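Side-chain contact in 303aa long hypothetical esterase (Sulfolobus tokodaii, PDB 3AIN), which hydrolyses carboxylic esters as a thermostable carboxylesterase of the hormone-sensitive lipase-like group, with an alpha/beta hydrolase fold: residues V81-T86 and E156-K161. The protein carries 1 engineered substitution. Sequence-based numbering, arbitrary orientation.
Sequences VYYPKT and EKFNGK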
loop_
_atom_site.group_PDB
_atom_site.type_symbol
_atom_site.label_atom_id
_atom_site.label_comp_id
_atom_site.label_asym_id
_atom_site.label_seq_id
_atom_site.Cartn_x
_atom_site.Cartn_y
_atom_site.Cartn_z
ATOM N N VAL A 81 15.790 -18.188 -11.328
ATOM C CA VAL A 81 15.970 -17.953 -9.909
ATOM C C VAL A 81 16.758 -16.661 -9.715
ATOM O O VAL A 81 17.842 -16.494 -10.283
ATOM C CB VAL A 81 16.782 -19.097 -9.267
ATOM C CG1 VAL A 81 16.969 -18.845 -7.765
ATOM C CG2 VAL A 81 16.108 -20.453 -9.548
ATOM N N TYR A 82 16.167 -15.711 -8.997
ATOM C CA TYR A 82 16.830 -14.408 -8.729
ATOM C C TYR A 82 17.194 -14.376 -7.241
ATOM O O TYR A 82 16.333 -14.461 -6.362
ATOM C CB TYR A 82 15.892 -13.214 -9.033
ATOM C CG TYR A 82 15.315 -13.179 -10.439
ATOM C CD1 TYR A 82 15.865 -12.350 -11.424
ATOM C CD2 TYR A 82 14.204 -13.964 -10.782
ATOM C CE1 TYR A 82 15.323 -12.301 -12.720
ATOM C CE2 TYR A 82 13.601 -13.831 -12.026
ATOM C CZ TYR A 82 14.196 -13.052 -13.005
ATOM O OH TYR A 82 13.630 -12.972 -14.242
ATOM N N TYR A 83 18.474 -14.139 -6.960
ATOM C CA TYR A 83 18.918 -13.915 -5.583
ATOM C C TYR A 83 19.082 -12.422 -5.314
ATOM O O TYR A 83 19.549 -11.682 -6.174
ATOM C CB TYR A 83 20.290 -14.578 -5.371
ATOM C CG TYR A 83 20.242 -16.082 -5.379
ATOM C CD1 TYR A 83 20.131 -16.784 -4.192
ATOM C CD2 TYR A 83 20.370 -16.795 -6.556
ATOM C CE1 TYR A 83 20.105 -18.166 -4.178
ATOM C CE2 TYR A 83 20.369 -18.187 -6.549
ATOM C CZ TYR A 83 20.231 -18.855 -5.356
ATOM O OH TYR A 83 20.210 -20.234 -5.338
ATOM N N PRO A 84 18.754 -11.988 -4.102
ATOM C CA PRO A 84 18.938 -10.579 -3.781
ATOM C C PRO A 84 20.401 -10.305 -3.463
ATOM O O PRO A 84 21.219 -11.233 -3.457
ATOM C CB PRO A 84 18.103 -10.404 -2.517
ATOM C CG PRO A 84 18.154 -11.725 -1.860
ATOM C CD PRO A 84 18.159 -12.738 -2.983
ATOM N N LYS A 85 20.705 -9.038 -3.188
ATOM C CA LYS A 85 22.075 -8.604 -2.958
ATOM C C LYS A 85 22.486 -8.863 -1.510
ATOM O O LYS A 85 23.646 -8.679 -1.158
ATOM C CB LYS A 85 22.228 -7.106 -3.287
ATOM C CG LYS A 85 21.765 -6.673 -4.664
ATOM C CD LYS A 85 20.964 -5.361 -4.557
ATOM C CE LYS A 85 21.122 -4.466 -5.776
ATOM N NZ LYS A 85 22.538 -4.059 -5.973
ATOM N N THR A 86 21.508 -9.130 -0.650
ATOM C CA THR A 86 21.752 -9.359 0.763
ATOM C C THR A 86 22.272 -10.770 0.989
ATOM O O THR A 86 22.150 -11.641 0.115
ATOM C CB THR A 86 20.473 -9.179 1.592
ATOM O OG1 THR A 86 19.449 -10.064 1.106
ATOM C CG2 THR A 86 19.985 -7.725 1.515
ATOM N N GLU A 156 16.336 -25.759 0.422
ATOM C CA GLU A 156 17.713 -25.659 0.887
ATOM C C GLU A 156 18.696 -25.333 -0.237
ATOM O O GLU A 156 19.732 -24.714 0.012
ATOM C CB GLU A 156 18.130 -26.950 1.637
ATOM C CG GLU A 156 17.293 -27.251 2.908
ATOM C CD GLU A 156 17.474 -26.226 4.045
ATOM O OE1 GLU A 156 16.713 -26.301 5.027
ATOM O OE2 GLU A 156 18.447 -25.447 4.031
ATOM N N LYS A 157 18.328 -25.641 -1.482
ATOM C CA LYS A 157 19.159 -25.300 -2.651
ATOM C C LYS A 157 19.360 -23.787 -2.742
ATOM O O LYS A 157 20.301 -23.304 -3.372
ATOM C CB LYS A 157 18.516 -25.776 -3.957
ATOM C CG LYS A 157 18.466 -27.282 -4.152
ATOM C CD LYS A 157 17.763 -27.584 -5.469
ATOM C CE LYS A 157 18.506 -28.624 -6.268
ATOM N NZ LYS A 157 19.611 -28.005 -7.026
ATOM N N PHE A 158 18.362 -23.065 -2.251
ATOM C CA PHE A 158 18.324 -21.611 -2.344
ATOM C C PHE A 158 18.618 -20.941 -0.993
ATOM O O PHE A 158 18.390 -19.725 -0.809
ATOM C CB PHE A 158 16.941 -21.196 -2.879
ATOM C CG PHE A 158 16.508 -21.970 -4.092
ATOM C CD1 PHE A 158 15.471 -22.891 -4.007
ATOM C CD2 PHE A 158 17.216 -21.870 -5.282
ATOM C CE1 PHE A 158 15.173 -23.717 -5.074
ATOM C CE2 PHE A 158 16.923 -22.703 -6.360
ATOM C CZ PHE A 158 15.837 -23.557 -6.287
ATOM N N ASN A 159 19.065 -21.739 -0.025
ATOM C CA ASN A 159 19.157 -21.303 1.367
ATOM C C ASN A 159 17.839 -20.661 1.833
ATOM O O ASN A 159 17.848 -19.676 2.553
ATOM C CB ASN A 159 20.376 -20.369 1.549
ATOM C CG ASN A 159 20.872 -20.266 3.015
ATOM O OD1 ASN A 159 21.692 -19.406 3.318
ATOM N ND2 ASN A 159 20.276 -21.024 3.925
ATOM N N GLY A 160 16.721 -21.341 1.556
ATOM C CA GLY A 160 15.375 -20.789 1.768
ATOM C C GLY A 160 14.782 -21.135 3.120
ATOM O O GLY A 160 13.601 -21.477 3.234
ATOM N N LYS A 161 15.544 -20.885 4.172
ATOM C CA LYS A 161 15.146 -21.351 5.490
ATOM C C LYS A 161 14.017 -20.538 6.111
ATOM O O LYS A 161 13.376 -20.979 7.058
ATOM C CB LYS A 161 16.370 -21.396 6.413
ATOM C CG LYS A 161 17.549 -22.148 5.781
ATOM C CD LYS A 161 18.766 -22.062 6.692
ATOM C CE LYS A 161 19.423 -23.418 6.844
ATOM N NZ LYS A 161 20.040 -23.829 5.573
#
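Phe158 overlaps both Val81 and Tyr83 along one side of its ring, the side carrying CD2 and CE2. Val81 is split between these two carbons: its CG1 lies 3.9 Å from Phe158 CD2 and its CG2 lies 4.0 Å from Phe158 CE2. The valine holds CG1 anti to its backbone N (chi1 -180°), which places both methyls against the ring, CG1 approaching obliquely. Tyr83 arrives by its end. Its OH sits 3.4 Å from Phe158 CD2, near the plane of the phenyl ring and at its edge, while Tyr83 CZ is 4.3 Å from the same CD2. The two aromatic side chains cross at roughly a right angle; the contact is a hydroxyl oxygen at the phenyl edge, backed by a carbon contact from CZ, and the rings do not stack. Tyr83 OH is also 3.6 Å from Lys157 O, which amounts to proximity without a hydrogen bond, and no hydrogen bond or salt bridge links the two segments. Over one face of Phe158, Lys157 CB stands 4.0 Å above the plane of the Phe158 ring, over its centre, so its own neighbour helps to cover the phenyl group. Cutting Phe158 back to an alanine is likely to take the ring from the Val81 methyls and the edge from the Tyr83 hydroxyl, opening a gap between strand and loop. The contact is modest, burying 152 Å² in all, and is plain packing at the periphery of the fold. It joins the C-terminal part of strand 76-83 to the loop between helix 139-153 and strand 164-169, with Phe158 touching Ile125 and both Val81 and Tyr83 touching Val123 on the adjacent strand 123-127, while strand 64-71 flanks 76-83 on its other side.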